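Local atomic coordinates of putative glutathionylspermidine synthase (PDB entry 3N6X), a protein that probably acts as an ATP-dependent ligase of the circularly permuted ATP-grasp type, perhaps joining glutathione to spermidine. Residues K96-F101 / G316-K321; V105-E110 / G139-I144; M173-K178 / H235-Q240. All blocks are in the same frame, centred on the assembly; numbering follows the deposited sequence.

Contact 1. Residues K96-F101 / G316-K321; sequences KALNMF and GVADDK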
loop_
_atom_site.group_PDB
_atom_site.type_symbol
_atom_site.label_atom_id
_atom_site.label_comp_id
_atom_site.label_asym_id
_atom_site.label_seq_id
_atom_site.Cartn_x
_atom_site.Cartn_y
_atom_site.Cartn_z
ATOM N N LYS A 96 -9.354 -9.020 6.494
ATOM C CA LYS A 96 -9.758 -10.299 7.116
ATOM C C LYS A 96 -10.238 -11.278 6.061
ATOM O O LYS A 96 -9.823 -12.428 6.071
ATOM C CB LYS A 96 -10.832 -10.103 8.198
ATOM C CG LYS A 96 -10.273 -9.564 9.513
ATOM C CD LYS A 96 -11.401 -9.190 10.483
ATOM C CE LYS A 96 -10.902 -9.002 11.899
ATOM N NZ LYS A 96 -11.986 -8.522 12.801
ATOM N N ALA A 97 -11.057 -10.811 5.115
ATOM C CA ALA A 97 -11.592 -11.652 4.029
ATOM C C ALA A 97 -10.470 -12.119 3.084
ATOM O O ALA A 97 -10.474 -13.267 2.661
ATOM C CB ALA A 97 -12.654 -10.892 3.252
ATOM N N LEU A 98 -9.475 -11.248 2.820
ATOM C CA LEU A 98 -8.317 -11.584 1.979
ATOM C C LEU A 98 -7.458 -12.689 2.617
ATOM O O LEU A 98 -7.058 -13.627 1.919
ATOM C CB LEU A 98 -7.477 -10.333 1.667
ATOM C CG LEU A 98 -8.050 -9.404 0.558
ATOM C CD1 LEU A 98 -7.404 -8.018 0.612
ATOM C CD2 LEU A 98 -7.852 -10.012 -0.843
ATOM N N ASN A 99 -7.254 -12.625 3.958
ATOM C CA ASN A 99 -6.517 -13.653 4.713
ATOM C C ASN A 99 -7.292 -14.955 4.806
ATOM O O ASN A 99 -6.695 -16.020 4.745
ATOM C CB ASN A 99 -6.129 -13.147 6.117
ATOM C CG ASN A 99 -4.788 -12.445 6.134
ATOM O OD1 ASN A 99 -3.794 -12.937 5.581
ATOM N ND2 ASN A 99 -4.742 -11.254 6.711
HETATM N N MSE A 100 -8.620 -14.878 4.953
HETATM C CA MSE A 100 -9.459 -16.073 4.984
HETATM C C MSE A 100 -9.539 -16.724 3.589
HETATM O O MSE A 100 -9.532 -17.951 3.483
HETATM C CB MSE A 100 -10.839 -15.742 5.524
HETATM C CG MSE A 100 -10.807 -15.373 6.990
HETATM SE SE MSE A 100 -12.527 -14.852 7.647
HETATM C CE MSE A 100 -13.243 -16.645 7.874
ATOM N N PHE A 101 -9.521 -15.897 2.529
ATOM C CA PHE A 101 -9.475 -16.375 1.146
ATOM C C PHE A 101 -8.187 -17.160 0.904
ATOM O O PHE A 101 -8.241 -18.264 0.364
ATOM C CB PHE A 101 -9.577 -15.200 0.150
ATOM C CG PHE A 101 -9.223 -15.588 -1.267
ATOM C CD1 PHE A 101 -10.074 -16.398 -2.018
ATOM C CD2 PHE A 101 -8.028 -15.173 -1.840
ATOM C CE1 PHE A 101 -9.730 -16.791 -3.315
ATOM C CE2 PHE A 101 -7.673 -15.575 -3.134
ATOM C CZ PHE A 101 -8.534 -16.371 -3.872
ATOM N N GLY A 316 0.421 -13.545 -3.393
ATOM C CA GLY A 316 0.235 -12.891 -4.684
ATOM C C GLY A 316 -1.048 -13.255 -5.413
ATOM O O GLY A 316 -1.531 -12.479 -6.236
ATOM N N VAL A 317 -1.604 -14.451 -5.128
ATOM C CA VAL A 317 -2.845 -14.893 -5.745
ATOM C C VAL A 317 -4.045 -14.014 -5.305
ATOM O O VAL A 317 -5.003 -13.883 -6.058
ATOM C CB VAL A 317 -3.092 -16.420 -5.547
ATOM C CG1 VAL A 317 -3.454 -16.757 -4.096
ATOM C CG2 VAL A 317 -4.160 -16.934 -6.505
ATOM N N ALA A 318 -3.953 -13.363 -4.123
ATOM C CA ALA A 318 -5.040 -12.523 -3.593
ATOM C C ALA A 318 -5.007 -11.053 -4.079
ATOM O O ALA A 318 -6.057 -10.406 -4.127
ATOM C CB ALA A 318 -5.055 -12.580 -2.083
ATOM N N ASP A 319 -3.828 -10.525 -4.424
ATOM C CA ASP A 319 -3.765 -9.146 -4.894
ATOM C C ASP A 319 -3.476 -9.021 -6.390
ATOM O O ASP A 319 -3.319 -7.909 -6.888
ATOM C CB ASP A 319 -2.801 -8.297 -4.047
ATOM C CG ASP A 319 -1.344 -8.679 -4.183
ATOM O OD1 ASP A 319 -1.059 -9.716 -4.818
ATOM O OD2 ASP A 319 -0.492 -7.965 -3.616
ATOM N N ASP A 320 -3.462 -10.159 -7.116
ATOM C CA ASP A 320 -3.353 -10.174 -8.576
ATOM C C ASP A 320 -4.576 -9.463 -9.206
ATOM O O ASP A 320 -5.691 -9.581 -8.695
ATOM C CB ASP A 320 -3.272 -11.614 -9.106
ATOM C CG ASP A 320 -3.046 -11.673 -10.604
ATOM O OD1 ASP A 320 -1.881 -11.525 -11.034
ATOM O OD2 ASP A 320 -4.044 -11.781 -11.350
ATOM N N LYS A 321 -4.355 -8.744 -10.311
ATOM C CA LYS A 321 -5.393 -7.987 -11.019
ATOM C C LYS A 321 -6.646 -8.827 -11.358
ATOM O O LYS A 321 -7.759 -8.300 -11.296
ATOM C CB LYS A 321 -4.804 -7.269 -12.263
ATOM C CG LYS A 321 -5.068 -7.955 -13.617
ATOM C CD LYS A 321 -3.947 -8.899 -14.039
ATOM C CE LYS A 321 -3.801 -8.972 -15.548
ATOM N NZ LYS A 321 -4.967 -9.620 -16.209
#
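Leu98 and Ala318 bring the two backbones closest, their CA atoms 6.5 Å apart, where residues 96-101 of the long helix 81-105 meet the short, weakly bonded helical turn at 316-319. Ala318 fits this spot because its single methyl group lets the turn settle close to the helix. Two large side chains, one helical turn apart, converge on that methyl. Leu98 brings up its CD2 branch, which lies 4.0 Å from Ala318 CB and 3.8 Å from Ala318 O, so this one leucine methyl touches both the side chain and the carbonyl oxygen of Ala318. From the next turn of the helix Phe101 presents the edge of its ring, with Phe101 CD2 4.0 Å from Ala318 CB. The ring gets there because its CG stands opposite the backbone N (chi1 167°), a torsion that carries the phenyl group across to the turn. Val317 O also lies at this edge, 4.3 Å from Phe101 CE2, and Val317 CG1, in loose apolar contact at 4.5 Å from Phe101 CE2, adds a second apolar group beside the ring. Behind these residues, Phe101 also packs on Met330 and Tyr334 of helix 327-335, while Leu102 of the long helix touches Val317 and Ala318. The polar side of the turn is served by other groups: Asp319 forms a salt bridge with Arg165 through OD1 and accepts a hydrogen bond from the N of Leu164 through OD2. No hydrogen bond joins the two segments themselves. All four touching residues are buried, so the attraction rests on dispersion forces and on the exclusion of water; such a contact depends on matched shapes, with a small residue set between two large ones, more than on any directional bond.

Contact 2. Residues V105-E110 / G139-I144; sequences VYHDQE and GVYAHI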
loop_
_atom_site.group_PDB
_atom_site.type_symbol
_atom_site.label_atom_id
_atom_site.label_comp_id
_atom_site.label_asym_id
_atom_site.label_seq_id
_atom_site.Cartn_x
_atom_site.Cartn_y
_atom_site.Cartn_z
ATOM N N VAL A 105 -7.886 -20.996 -0.352
ATOM C CA VAL A 105 -7.276 -21.485 -1.616
ATOM C C VAL A 105 -6.217 -22.540 -1.430
ATOM O O VAL A 105 -5.954 -23.315 -2.364
ATOM C CB VAL A 105 -6.770 -20.392 -2.590
ATOM C CG1 VAL A 105 -7.906 -19.740 -3.310
ATOM C CG2 VAL A 105 -5.864 -19.373 -1.904
ATOM N N TYR A 106 -5.504 -22.492 -0.292
ATOM C CA TYR A 106 -4.421 -23.436 -0.018
ATOM C C TYR A 106 -4.887 -24.573 0.895
ATOM O O TYR A 106 -4.074 -25.387 1.332
ATOM C CB TYR A 106 -3.204 -22.699 0.557
ATOM C CG TYR A 106 -2.563 -21.761 -0.441
ATOM C CD1 TYR A 106 -2.083 -22.232 -1.658
ATOM C CD2 TYR A 106 -2.390 -20.408 -0.150
ATOM C CE1 TYR A 106 -1.483 -21.376 -2.579
ATOM C CE2 TYR A 106 -1.783 -19.542 -1.064
ATOM C CZ TYR A 106 -1.336 -20.033 -2.280
ATOM O OH TYR A 106 -0.750 -19.204 -3.199
ATOM N N HIS A 107 -6.210 -24.652 1.149
ATOM C CA HIS A 107 -6.780 -25.712 1.971
ATOM C C HIS A 107 -7.965 -26.390 1.292
ATOM O O HIS A 107 -7.755 -27.045 0.284
ATOM C CB HIS A 107 -7.063 -25.240 3.421
ATOM C CG HIS A 107 -5.801 -25.020 4.210
ATOM N ND1 HIS A 107 -5.135 -23.794 4.194
ATOM C CD2 HIS A 107 -5.062 -25.902 4.927
ATOM C CE1 HIS A 107 -4.052 -23.962 4.938
ATOM N NE2 HIS A 107 -3.954 -25.213 5.390
ATOM N N ASP A 108 -9.200 -26.227 1.803
ATOM C CA ASP A 108 -10.371 -26.909 1.241
ATOM C C ASP A 108 -10.965 -26.269 -0.005
ATOM O O ASP A 108 -11.807 -26.887 -0.658
ATOM C CB ASP A 108 -11.446 -27.148 2.312
ATOM C CG ASP A 108 -10.990 -28.096 3.428
ATOM O OD1 ASP A 108 -10.092 -28.937 3.169
ATOM O OD2 ASP A 108 -11.546 -28.008 4.543
ATOM N N GLN A 109 -10.523 -25.043 -0.353
ATOM C CA GLN A 109 -11.008 -24.314 -1.542
ATOM C C GLN A 109 -12.538 -24.261 -1.598
ATOM O O GLN A 109 -13.129 -24.466 -2.658
ATOM C CB GLN A 109 -10.397 -24.886 -2.834
ATOM C CG GLN A 109 -8.867 -24.835 -2.822
ATOM C CD GLN A 109 -8.221 -25.445 -4.039
ATOM O OE1 GLN A 109 -8.792 -26.290 -4.720
ATOM N NE2 GLN A 109 -6.979 -25.061 -4.304
ATOM N N GLU A 110 -13.174 -23.979 -0.435
ATOM C CA GLU A 110 -14.629 -23.911 -0.284
ATOM C C GLU A 110 -15.276 -22.886 -1.226
ATOM O O GLU A 110 -16.365 -23.144 -1.743
ATOM C CB GLU A 110 -15.029 -23.617 1.181
ATOM C CG GLU A 110 -14.723 -24.742 2.171
ATOM C CD GLU A 110 -15.340 -26.116 1.923
ATOM O OE1 GLU A 110 -16.318 -26.214 1.143
ATOM O OE2 GLU A 110 -14.860 -27.092 2.546
ATOM N N GLY A 139 -3.111 -18.528 10.918
ATOM C CA GLY A 139 -3.787 -18.410 9.625
ATOM C C GLY A 139 -3.574 -17.058 8.957
ATOM O O GLY A 139 -4.380 -16.637 8.113
ATOM N N VAL A 140 -2.493 -16.360 9.335
ATOM C CA VAL A 140 -2.170 -15.051 8.777
ATOM C C VAL A 140 -1.220 -15.189 7.596
ATOM O O VAL A 140 -0.133 -15.746 7.741
ATOM C CB VAL A 140 -1.622 -14.078 9.865
ATOM C CG1 VAL A 140 -1.244 -12.724 9.259
ATOM C CG2 VAL A 140 -2.641 -13.902 10.999
ATOM N N TYR A 141 -1.621 -14.668 6.431
ATOM C CA TYR A 141 -0.786 -14.702 5.226
ATOM C C TYR A 141 -0.226 -13.337 4.944
ATOM O O TYR A 141 0.959 -13.214 4.631
ATOM C CB TYR A 141 -1.578 -15.208 4.018
ATOM C CG TYR A 141 -1.878 -16.690 4.068
ATOM C CD1 TYR A 141 -2.906 -17.190 4.874
ATOM C CD2 TYR A 141 -1.148 -17.601 3.298
ATOM C CE1 TYR A 141 -3.161 -18.561 4.954
ATOM C CE2 TYR A 141 -1.420 -18.976 3.346
ATOM C CZ TYR A 141 -2.442 -19.447 4.158
ATOM O OH TYR A 141 -2.733 -20.792 4.197
ATOM N N ALA A 142 -1.090 -12.297 5.031
ATOM C CA ALA A 142 -0.699 -10.919 4.808
ATOM C C ALA A 142 -0.605 -10.228 6.153
ATOM O O ALA A 142 -1.593 -9.657 6.634
ATOM C CB ALA A 142 -1.719 -10.208 3.912
ATOM N N HIS A 143 0.582 -10.318 6.784
ATOM C CA HIS A 143 0.887 -9.699 8.090
ATOM C C HIS A 143 0.833 -8.193 7.937
ATOM O O HIS A 143 0.418 -7.490 8.855
ATOM C CB HIS A 143 2.276 -10.175 8.598
ATOM C CG HIS A 143 2.368 -11.663 8.708
ATOM N ND1 HIS A 143 2.488 -12.463 7.580
ATOM C CD2 HIS A 143 2.236 -12.459 9.794
ATOM C CE1 HIS A 143 2.463 -13.716 8.022
ATOM N NE2 HIS A 143 2.312 -13.766 9.347
ATOM N N ILE A 144 1.205 -7.702 6.737
ATOM C CA ILE A 144 1.076 -6.301 6.354
ATOM C C ILE A 144 0.305 -6.236 5.028
ATOM O O ILE A 144 0.703 -6.877 4.040
ATOM C CB ILE A 144 2.437 -5.581 6.230
ATOM C CG1 ILE A 144 3.344 -5.840 7.453
ATOM C CG2 ILE A 144 2.232 -4.055 5.961
ATOM C CD1 ILE A 144 4.715 -5.281 7.299
#
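Tyr141 points its phenol at Tyr106 and His107, joining two loops of the circularly permuted ATP-grasp fold: the one that ends helix 81-105 and the one that leads into strand 144-151. With its CG anti to the carbonyl carbon (chi1 -72°), the phenol is sent toward both partners. Its hydroxyl meets the imidazole at the edge and in the ring plane, with Tyr141 OH 3.5 Å from His107 CE1. This is contact without a hydrogen bond. The two tyrosine side chains run at a slant to each other, Tyr141 CE2 coming within 3.9 Å of Tyr106 CD2, so they pack apolar ring carbons together while their hydroxyls go separate ways. Further out, histidine suits position 107 because both ring nitrogens find partners, ND1 bonding to His103 O and NE2 to Asp135 OD1, and its ring stacks on that of His103. Tyr106 stacks on Tyr127, and its OH is hydrogen-bonded to Gly314 O and to Arg128 N; a tyrosine suits this place because it offers a flat apolar ring with a polar end. Val105 CG2 sits over one face of the Tyr106 ring, toward its rim. The helix gives out after Val105, Tyr106 being the first residue to leave it, and the following turn is tied back by Gln109, whose NE2 donates to Val105 O at 2.8 Å, nearly straight at 166°, with the acceptor lying in the plane of the glutamine amide.

Contact 3. Residues M173-K178 / H235-Q240; sequences MLENRK and HAFIAQ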
loop_
_atom_site.group_PDB
_atom_site.type_symbol
_atom_site.label_atom_id
_atom_site.label_comp_id
_atom_site.label_asym_id
_atom_site.label_seq_id
_atom_site.Cartn_x
_atom_site.Cartn_y
_atom_site.Cartn_z
HETATM N N MSE A 173 5.470 7.829 5.384
HETATM C CA MSE A 173 4.432 8.171 6.360
HETATM C C MSE A 173 5.082 8.668 7.666
HETATM O O MSE A 173 4.683 9.706 8.202
HETATM C CB MSE A 173 3.519 6.945 6.636
HETATM C CG MSE A 173 2.551 7.157 7.812
HETATM SE SE MSE A 173 1.501 5.578 8.250
HETATM C CE MSE A 173 2.645 4.808 9.589
ATOM N N LEU A 174 6.092 7.933 8.157
ATOM C CA LEU A 174 6.767 8.274 9.406
ATOM C C LEU A 174 7.584 9.554 9.307
ATOM O O LEU A 174 7.451 10.421 10.170
ATOM C CB LEU A 174 7.613 7.093 9.917
ATOM C CG LEU A 174 6.806 5.831 10.257
ATOM C CD1 LEU A 174 7.717 4.650 10.523
ATOM C CD2 LEU A 174 5.870 6.068 11.436
ATOM N N GLU A 175 8.334 9.731 8.200
ATOM C CA GLU A 175 9.168 10.921 7.979
ATOM C C GLU A 175 8.372 12.168 7.683
ATOM O O GLU A 175 8.805 13.257 8.045
ATOM C CB GLU A 175 10.225 10.671 6.878
ATOM C CG GLU A 175 11.400 9.814 7.358
ATOM C CD GLU A 175 12.068 10.281 8.650
ATOM O OE1 GLU A 175 12.390 11.491 8.761
ATOM O OE2 GLU A 175 12.236 9.441 9.563
ATOM N N ASN A 176 7.211 12.031 7.029
ATOM C CA ASN A 176 6.385 13.197 6.732
ATOM C C ASN A 176 5.819 13.787 8.001
ATOM O O ASN A 176 5.752 15.006 8.120
ATOM C CB ASN A 176 5.272 12.868 5.734
ATOM C CG ASN A 176 5.769 12.638 4.336
ATOM O OD1 ASN A 176 6.928 12.912 4.009
ATOM N ND2 ASN A 176 4.921 12.063 3.494
ATOM N N ARG A 177 5.486 12.935 8.989
ATOM C CA ARG A 177 4.995 13.426 10.281
ATOM C C ARG A 177 6.110 14.188 11.022
ATOM O O ARG A 177 5.877 15.298 11.514
ATOM C CB ARG A 177 4.450 12.278 11.156
ATOM C CG ARG A 177 4.069 12.735 12.585
ATOM C CD ARG A 177 2.969 13.816 12.585
ATOM N NE ARG A 177 1.853 13.456 11.700
ATOM C CZ ARG A 177 0.883 12.612 12.033
ATOM N NH1 ARG A 177 0.833 12.098 13.254
ATOM N NH2 ARG A 177 -0.052 12.294 11.158
ATOM N N LYS A 178 7.315 13.577 11.088
ATOM C CA LYS A 178 8.499 14.135 11.737
ATOM C C LYS A 178 8.856 15.515 11.126
ATOM O O LYS A 178 9.139 16.449 11.865
ATOM C CB LYS A 178 9.669 13.143 11.608
ATOM C CG LYS A 178 10.839 13.434 12.524
ATOM C CD LYS A 178 12.011 12.472 12.271
ATOM C CE LYS A 178 13.340 13.081 12.667
ATOM N NZ LYS A 178 14.092 12.210 13.614
ATOM N N HIS A 235 14.013 -0.678 4.230
ATOM C CA HIS A 235 14.335 -1.933 4.926
ATOM C C HIS A 235 15.264 -1.652 6.114
ATOM O O HIS A 235 14.998 -2.106 7.232
ATOM C CB HIS A 235 14.998 -2.950 3.963
ATOM C CG HIS A 235 14.240 -3.205 2.684
ATOM N ND1 HIS A 235 14.786 -3.969 1.669
ATOM C CD2 HIS A 235 12.991 -2.811 2.312
ATOM C CE1 HIS A 235 13.870 -3.999 0.710
ATOM N NE2 HIS A 235 12.784 -3.297 1.045
ATOM N N ALA A 236 16.336 -0.867 5.872
ATOM C CA ALA A 236 17.310 -0.509 6.891
ATOM C C ALA A 236 16.657 0.367 7.978
ATOM O O ALA A 236 16.833 0.098 9.177
ATOM C CB ALA A 236 18.496 0.220 6.249
ATOM N N PHE A 237 15.822 1.352 7.546
ATOM C CA PHE A 237 15.096 2.265 8.433
ATOM C C PHE A 237 14.107 1.524 9.353
ATOM O O PHE A 237 14.184 1.696 10.577
ATOM C CB PHE A 237 14.391 3.382 7.622
ATOM C CG PHE A 237 13.415 4.236 8.407
ATOM C CD1 PHE A 237 13.871 5.219 9.287
ATOM C CD2 PHE A 237 12.039 4.061 8.265
ATOM C CE1 PHE A 237 12.965 6.008 10.017
ATOM C CE2 PHE A 237 11.136 4.848 8.998
ATOM C CZ PHE A 237 11.606 5.820 9.864
ATOM N N ILE A 238 13.193 0.685 8.777
ATOM C CA ILE A 238 12.225 -0.033 9.593
ATOM C C ILE A 238 12.892 -1.029 10.562
ATOM O O ILE A 238 12.528 -1.069 11.729
ATOM C CB ILE A 238 11.017 -0.599 8.758
ATOM C CG1 ILE A 238 9.776 -0.840 9.634
ATOM C CG2 ILE A 238 11.382 -1.822 7.939
ATOM C CD1 ILE A 238 8.965 0.398 9.907
ATOM N N ALA A 239 13.932 -1.752 10.103
ATOM C CA ALA A 239 14.686 -2.692 10.960
ATOM C C ALA A 239 15.372 -1.944 12.128
ATOM O O ALA A 239 15.340 -2.409 13.276
ATOM C CB ALA A 239 15.729 -3.444 10.132
ATOM N N GLN A 240 15.944 -0.768 11.841
ATOM C CA GLN A 240 16.565 0.065 12.877
ATOM C C GLN A 240 15.489 0.566 13.851
ATOM O O GLN A 240 15.646 0.410 15.054
ATOM C CB GLN A 240 17.353 1.235 12.240
ATOM C CG GLN A 240 18.223 2.020 13.224
ATOM C CD GLN A 240 17.469 3.164 13.868
ATOM O OE1 GLN A 240 16.638 3.843 13.233
ATOM N NE2 GLN A 240 17.736 3.399 15.149
#
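Phe237 directs its ring from helix 232-242 toward Leu174 and Glu175 of helix 170-183, and the contact is largely the story of what meets that ring. The leucine comes at the edge: Leu174 CD1 lies near the ring plane, 3.7 Å from Phe237 CE2, with Phe237 CZ a little farther off. With chi1 near 170° the ring lies beside its own carbonyl carbon and swings clear of the helix toward Leu174. Glu175 approaches from another direction, obliquely, with Glu175 OE2 3.5 Å from Phe237 CE1. Its carboxylate and the ring stand almost perpendicular, their planes 83° apart. A bend at chi2 brings the acid group near the ring, where its oxygen meets ring carbons without a hydrogen bond; the charge suits a partly exposed margin. Leu174, flexible and apolar, fills the space beside the ring. Ile238 adds a looser touch, but it was modelled in two conformers, so little should rest on it. Were the phenyl ring cut back to the methyl of an alanine here, Leu174 CD1 would probably lose its main partner across the contact, a gap would open between the helices, and the carboxylate of Glu175 would be left freer to turn. The short axes stay 12.8 Å apart and cross at 74°, so the side chains, the ring above all, must span the space between them. Tyr199 and Pro200 of helix 199-209 back the contact, each touching side chains from both helices. Helix 232-242 itself lies on strands 220-223 and 245-247, which are parallel neighbours, and links them in a beta-alpha-beta crossover; the contact therefore sets the helix of that crossover against helix 170-183.

How the contacts relate
Contacts 1 and 2 are neighbours, with centres about 8 Å apart, and share helix 81-105 and its end. Asn99 joins them: its OD1 lies 2.8 Å from Ala142 N and 2.9 Å from Tyr141 N, probably accepting from both, while Val317 CG1 packs against Tyr106 OH. Contact 3 stands apart, its centre about 27 Å from that of contact 1, on the opposite side of the chain's centre, and about 29 Å from that of contact 2, although the nearest atoms of contacts 2 and 3 come within about 7 Å. Glycerol molecules, probably from crystallisation, bind Asp319, Asp108 and Arg177; they do not by themselves locate an active site.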